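NOL1/NOP2/sun family protein (Enterococcus faecium, PDB 3M4X) probably methylates ribosomal RNA at the C5 of a cytosine, with S-adenosylmethionine as methyl donor. Local coordinates at residues V109-A114 with R178-A183; Q229-T234 with H295-L300. All coordinates share one frame; numbering follows the deposited sequence.

Contact 1. Residues V109-A114 with R178-A183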
loop_
_atom_site.group_PDB
_atom_site.type_symbol
_atom_site.label_atom_id
_atom_site.label_comp_id
_atom_site.label_asym_id
_atom_site.label_seq_id
_atom_site.Cartn_x
_atom_site.Cartn_y
_atom_site.Cartn_z
ATOM N N VAL A 109 -10.364 -7.065 0.476
ATOM C CA VAL A 109 -9.965 -5.817 1.117
ATOM C C VAL A 109 -9.883 -4.685 0.105
ATOM O O VAL A 109 -9.364 -4.857 -0.979
ATOM C CB VAL A 109 -8.590 -5.966 1.851
ATOM C CG1 VAL A 109 -8.185 -4.659 2.529
ATOM C CG2 VAL A 109 -8.626 -7.108 2.850
ATOM N N LEU A 110 -10.403 -3.519 0.468
ATOM C CA LEU A 110 -10.348 -2.364 -0.421
ATOM C C LEU A 110 -9.551 -1.239 0.231
ATOM O O LEU A 110 -9.785 -0.903 1.380
ATOM C CB LEU A 110 -11.771 -1.884 -0.771
ATOM C CG LEU A 110 -11.898 -0.602 -1.611
ATOM C CD1 LEU A 110 -11.318 -0.818 -3.004
ATOM C CD2 LEU A 110 -13.352 -0.159 -1.714
ATOM N N ASP A 111 -8.580 -0.708 -0.503
ATOM C CA ASP A 111 -7.893 0.530 -0.148
ATOM C C ASP A 111 -8.414 1.587 -1.115
ATOM O O ASP A 111 -8.002 1.636 -2.279
ATOM C CB ASP A 111 -6.380 0.374 -0.313
ATOM C CG ASP A 111 -5.594 1.494 0.369
ATOM O OD1 ASP A 111 -4.343 1.420 0.399
ATOM O OD2 ASP A 111 -6.219 2.453 0.876
ATOM N N LEU A 112 -9.329 2.420 -0.643
ATOM C CA LEU A 112 -10.114 3.270 -1.540
ATOM C C LEU A 112 -9.378 4.510 -2.074
ATOM O O LEU A 112 -9.533 4.883 -3.231
ATOM C CB LEU A 112 -11.434 3.650 -0.867
ATOM C CG LEU A 112 -12.494 4.384 -1.685
ATOM C CD1 LEU A 112 -12.935 3.578 -2.902
ATOM C CD2 LEU A 112 -13.675 4.678 -0.803
ATOM N N CYS A 113 -8.566 5.140 -1.236
ATOM C CA CYS A 113 -7.753 6.275 -1.670
ATOM C C CYS A 113 -6.280 5.961 -1.429
ATOM O O CYS A 113 -5.719 6.346 -0.406
ATOM C CB CYS A 113 -8.175 7.526 -0.895
ATOM S SG CYS A 113 -9.965 7.746 -0.842
ATOM N N ALA A 114 -5.648 5.296 -2.390
ATOM C CA ALA A 114 -4.513 4.419 -2.062
ATOM C C ALA A 114 -3.087 4.920 -2.292
ATOM O O ALA A 114 -2.180 4.463 -1.615
ATOM C CB ALA A 114 -4.696 3.081 -2.724
ATOM N N ARG A 178 -13.474 -5.638 4.255
ATOM C CA ARG A 178 -12.681 -4.634 4.926
ATOM C C ARG A 178 -12.373 -3.521 3.963
ATOM O O ARG A 178 -11.970 -3.770 2.823
ATOM C CB ARG A 178 -11.389 -5.287 5.401
ATOM C CG ARG A 178 -10.531 -4.505 6.379
ATOM C CD ARG A 178 -9.706 -5.533 7.197
ATOM N NE ARG A 178 -10.019 -5.388 8.602
ATOM C CZ ARG A 178 -10.686 -6.265 9.331
ATOM N NH1 ARG A 178 -11.108 -7.399 8.813
ATOM N NH2 ARG A 178 -10.917 -5.996 10.597
ATOM N N ILE A 179 -12.598 -2.289 4.408
ATOM C CA ILE A 179 -12.308 -1.138 3.571
ATOM C C ILE A 179 -11.547 -0.068 4.337
ATOM O O ILE A 179 -11.926 0.317 5.440
ATOM C CB ILE A 179 -13.596 -0.529 2.963
ATOM C CG1 ILE A 179 -14.371 -1.575 2.153
ATOM C CG2 ILE A 179 -13.257 0.695 2.103
ATOM C CD1 ILE A 179 -15.668 -1.029 1.522
ATOM N N VAL A 180 -10.474 0.416 3.733
ATOM C CA VAL A 180 -9.680 1.464 4.319
ATOM C C VAL A 180 -9.867 2.728 3.503
ATOM O O VAL A 180 -9.611 2.758 2.293
ATOM C CB VAL A 180 -8.194 1.094 4.340
ATOM C CG1 VAL A 180 -7.361 2.264 4.821
ATOM C CG2 VAL A 180 -7.975 -0.136 5.203
ATOM N N VAL A 181 -10.320 3.768 4.188
ATOM C CA VAL A 181 -10.523 5.077 3.601
ATOM C C VAL A 181 -9.591 6.083 4.279
ATOM O O VAL A 181 -9.891 6.604 5.355
ATOM C CB VAL A 181 -11.975 5.543 3.803
ATOM C CG1 VAL A 181 -12.203 6.899 3.122
ATOM C CG2 VAL A 181 -12.943 4.500 3.273
ATOM N N ASP A 182 -8.451 6.326 3.653
ATOM C CA ASP A 182 -7.535 7.367 4.095
ATOM C C ASP A 182 -7.943 8.605 3.303
ATOM O O ASP A 182 -7.467 8.846 2.208
ATOM C CB ASP A 182 -6.104 6.922 3.803
ATOM C CG ASP A 182 -5.070 8.001 4.068
ATOM O OD1 ASP A 182 -5.175 8.745 5.071
ATOM O OD2 ASP A 182 -4.131 8.082 3.252
ATOM N N ALA A 183 -8.874 9.368 3.863
ATOM C CA ALA A 183 -9.599 10.385 3.113
ATOM C C ALA A 183 -8.792 11.627 2.811
ATOM O O ALA A 183 -8.022 12.091 3.650
ATOM C CB ALA A 183 -10.867 10.769 3.852
HETATM O O HOH W 1 -7.830 4.571 1.572
#

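Contact 2. Residues Q229-T234 with H295-L300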
loop_
_atom_site.group_PDB
_atom_site.type_symbol
_atom_site.label_atom_id
_atom_site.label_comp_id
_atom_site.label_asym_id
_atom_site.label_seq_id
_atom_site.Cartn_x
_atom_site.Cartn_y
_atom_site.Cartn_z
ATOM N N GLN A 229 -15.706 -4.462 7.884
ATOM C CA GLN A 229 -15.108 -3.425 8.703
ATOM C C GLN A 229 -14.630 -2.269 7.870
ATOM O O GLN A 229 -14.126 -2.436 6.758
ATOM C CB GLN A 229 -13.991 -3.996 9.578
ATOM C CG GLN A 229 -14.497 -5.111 10.480
ATOM C CD GLN A 229 -13.841 -5.094 11.840
ATOM O OE1 GLN A 229 -12.687 -5.500 11.994
ATOM N NE2 GLN A 229 -14.571 -4.612 12.839
ATOM N N LEU A 230 -14.830 -1.086 8.427
ATOM C CA LEU A 230 -14.432 0.159 7.805
ATOM C C LEU A 230 -13.402 0.834 8.677
ATOM O O LEU A 230 -13.631 1.072 9.868
ATOM C CB LEU A 230 -15.635 1.081 7.690
ATOM C CG LEU A 230 -15.307 2.521 7.330
ATOM C CD1 LEU A 230 -14.773 2.578 5.919
ATOM C CD2 LEU A 230 -16.553 3.340 7.459
ATOM N N ILE A 231 -12.257 1.134 8.083
ATOM C CA ILE A 231 -11.245 1.914 8.755
ATOM C C ILE A 231 -11.172 3.292 8.083
ATOM O O ILE A 231 -10.929 3.388 6.875
ATOM C CB ILE A 231 -9.869 1.217 8.736
ATOM C CG1 ILE A 231 -9.858 -0.027 9.638
ATOM C CG2 ILE A 231 -8.782 2.184 9.203
ATOM C CD1 ILE A 231 -10.434 -1.292 9.009
ATOM N N TYR A 232 -11.411 4.346 8.866
ATOM C CA TYR A 232 -11.354 5.727 8.376
ATOM C C TYR A 232 -10.181 6.481 8.977
ATOM O O TYR A 232 -9.924 6.402 10.180
ATOM C CB TYR A 232 -12.636 6.477 8.731
ATOM C CG TYR A 232 -12.626 7.958 8.384
ATOM C CD1 TYR A 232 -12.781 8.378 7.075
ATOM C CD2 TYR A 232 -12.480 8.932 9.374
ATOM C CE1 TYR A 232 -12.796 9.717 6.747
ATOM C CE2 TYR A 232 -12.488 10.293 9.058
ATOM C CZ TYR A 232 -12.656 10.678 7.737
ATOM O OH TYR A 232 -12.674 12.019 7.380
ATOM N N SER A 233 -9.481 7.237 8.146
ATOM C CA SER A 233 -8.310 7.947 8.632
ATOM C C SER A 233 -8.079 9.249 7.910
ATOM O O SER A 233 -8.554 9.471 6.790
ATOM C CB SER A 233 -7.059 7.096 8.510
ATOM O OG SER A 233 -6.550 7.167 7.189
ATOM N N THR A 234 -7.288 10.091 8.554
ATOM C CA THR A 234 -7.090 11.431 8.077
ATOM C C THR A 234 -5.732 11.913 8.585
ATOM O O THR A 234 -5.253 11.440 9.613
ATOM C CB THR A 234 -8.265 12.287 8.595
ATOM O OG1 THR A 234 -9.039 12.772 7.488
ATOM C CG2 THR A 234 -7.781 13.407 9.467
ATOM N N HIS A 295 -2.247 12.169 12.969
ATOM C CA HIS A 295 -3.206 11.319 12.289
ATOM C C HIS A 295 -4.442 11.118 13.152
ATOM O O HIS A 295 -4.400 11.230 14.383
ATOM C CB HIS A 295 -2.569 9.967 11.945
ATOM C CG HIS A 295 -2.326 9.770 10.478
ATOM N ND1 HIS A 295 -1.159 10.167 9.853
ATOM C CD2 HIS A 295 -3.103 9.233 9.508
ATOM C CE1 HIS A 295 -1.229 9.880 8.566
ATOM N NE2 HIS A 295 -2.400 9.309 8.330
ATOM N N PHE A 296 -5.550 10.841 12.484
ATOM C CA PHE A 296 -6.761 10.382 13.134
ATOM C C PHE A 296 -7.139 9.044 12.498
ATOM O O PHE A 296 -7.098 8.915 11.280
ATOM C CB PHE A 296 -7.878 11.410 12.912
ATOM C CG PHE A 296 -9.201 10.997 13.460
ATOM C CD1 PHE A 296 -9.478 11.132 14.817
ATOM C CD2 PHE A 296 -10.191 10.503 12.617
ATOM C CE1 PHE A 296 -10.718 10.767 15.328
ATOM C CE2 PHE A 296 -11.435 10.135 13.116
ATOM C CZ PHE A 296 -11.696 10.266 14.469
ATOM N N VAL A 297 -7.486 8.054 13.313
ATOM C CA VAL A 297 -7.969 6.778 12.798
ATOM C C VAL A 297 -9.151 6.237 13.580
ATOM O O VAL A 297 -9.202 6.357 14.798
ATOM C CB VAL A 297 -6.886 5.672 12.799
ATOM C CG1 VAL A 297 -7.428 4.430 12.096
ATOM C CG2 VAL A 297 -5.671 6.146 12.085
ATOM N N ALA A 298 -10.087 5.611 12.870
ATOM C CA ALA A 298 -11.239 4.982 13.497
ATOM C C ALA A 298 -11.556 3.649 12.815
ATOM O O ALA A 298 -11.408 3.506 11.593
ATOM C CB ALA A 298 -12.448 5.928 13.440
ATOM N N LYS A 299 -11.965 2.660 13.601
ATOM C CA LYS A 299 -12.408 1.381 13.037
ATOM C C LYS A 299 -13.876 1.136 13.381
ATOM O O LYS A 299 -14.266 1.243 14.535
ATOM C CB LYS A 299 -11.558 0.217 13.549
ATOM C CG LYS A 299 -11.980 -1.134 12.990
ATOM C CD LYS A 299 -10.960 -2.234 13.309
ATOM C CE LYS A 299 -10.907 -2.499 14.800
ATOM N NZ LYS A 299 -10.141 -3.723 15.161
ATOM N N LEU A 300 -14.681 0.801 12.379
ATOM C CA LEU A 300 -16.107 0.561 12.589
ATOM C C LEU A 300 -16.542 -0.752 11.973
ATOM O O LEU A 300 -15.935 -1.221 11.016
ATOM C CB LEU A 300 -16.939 1.698 11.975
ATOM C CG LEU A 300 -16.592 3.074 12.554
ATOM C CD1 LEU A 300 -15.713 3.866 11.578
ATOM C CD2 LEU A 300 -17.868 3.843 12.907
#

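Contact 1. Residues V109-A114 with R178-A183
Leu-110 and Ile-179 are partners in a parallel bridge, their side chains lying side by side on the same face of the sheet. Leucine CG stands anti to its backbone N (chi1 175°), which brings Leu-110 CD2 alongside Ile-179 CG2, 3.9 Å away; Ile-179 CD1 also approaches CD2, so both isoleucine branches serve the contact. Two residues further along, where the first strand has ended, Leu-112 CD2 lies beside Val-181 CG2, 4.1 Å away, the two pointing the same way. Branched aliphatic residues suit such buried positions because they fill the interior and make no demand for polar partners. Val-109 CG2 lies beside Arg-178 CB on the other face, while the guanidinium leads away to a salt bridge with Glu-107.

Backbone bonds run from Leu-110 N to Arg-178 O, from Val-180 N to Leu-110 O, and from Leu-112 N to Val-180 O (3.0 Å). Past Leu-112 the chains separate and a water bridges them. It accepts the N-H groups of Cys-113, 3.0 Å from N, and of Asp-182, 2.8 Å from N, and lies close to Val-180 O and to Asp-111 OD2 (2.8 Å to OD2), both possible acceptors. The Asp-111 carboxylate reaches it with CG anti to the backbone N (chi1 -165°), and its other oxygen, OD1, bonds to Ser-120. An acidic residue thus suits this strand end, since its two oxygens can meet the water and the Ser-120 hydroxyl of helix 118-127. Cys-113 CB sits 3.4 Å from Asp-182 O.

The turn belongs to a sequence that in relatives forms the S-adenosylmethionine loop. Helix 118-127 packs on Val-109 and Asp-111, helix 205-222 on Leu-112 and Val-181, while strands 132-136 and 228-234 extend the sheet beyond 108-111 and 176-182 respectively.

Contact 2. Residues Q229-T234 with H295-L300
Gln-229 meets Lys-299 obliquely, Gln-229 OE1 3.9 Å from Lys-299 CD, while its NE2 bonds to Thr-301; long polar chains suit this less buried end. Leu-230 shares two backbone bonds with Leu-300, and Leu-230 CD2 lies 4.2 Å from Leu-300 CD1. Ile-231 is in a non-hydrogen-bonded pair with Lys-299: CG1 runs beside the aliphatic CG of the lysine, and Ile-231 CG2 reaches diagonally to Val-297 CG1 at 3.9 Å. Tyr-232 pairs with Ala-298, whose small methyl suits a place under helix 243-252, where Ile-246 lies on it. Tyr-232 CG is anti to the backbone N (chi1 174°), carrying the ring to Phe-296. The two side chains cross at about a right angle, and the rings meet edge to edge, Tyr-232 CD2 4.1 Å from Phe-296 CE2; the tyrosine hydroxyl bonds to Glu-241 O. Ser-233 CB lies 4.0 Å from Val-297 CG2. Thr-234 closes the ladder: its O accepts Phe-296 N (2.9 Å) and also lies 3.1 Å from His-295 CD2, while CG2 rests on Phe-296 CB.

An antiparallel strand beside an otherwise parallel array is typical of Rossmann-like class I methyltransferases. Thr-234 begins the Thr-Cys-Thr motif, whose cysteine in relatives is conserved near the active site.

Both contacts are buried and belong to one methyltransferase sheet, but contact 1 lies nearer the middle, its centre about 10 Å from that of the chain, against about 16 Å for the centre of contact 2. Strands 176-182 and 228-234 are neighbours and fuse the two ladders, with a probable hydrogen bond from Ile-231 N to Ile-179 O of 2.8 Å. A weak bond also runs from Ser-233 OG to Asp-182 OD1. Contact 1 is parallel and ends at a water held among backbone groups and a carboxylate, with a second carboxylate on the neighbouring strand, as befits a probable cofactor edge. Contact 2 is antiparallel, is bonded directly along its length, and relies on aromatic and aliphatic packing.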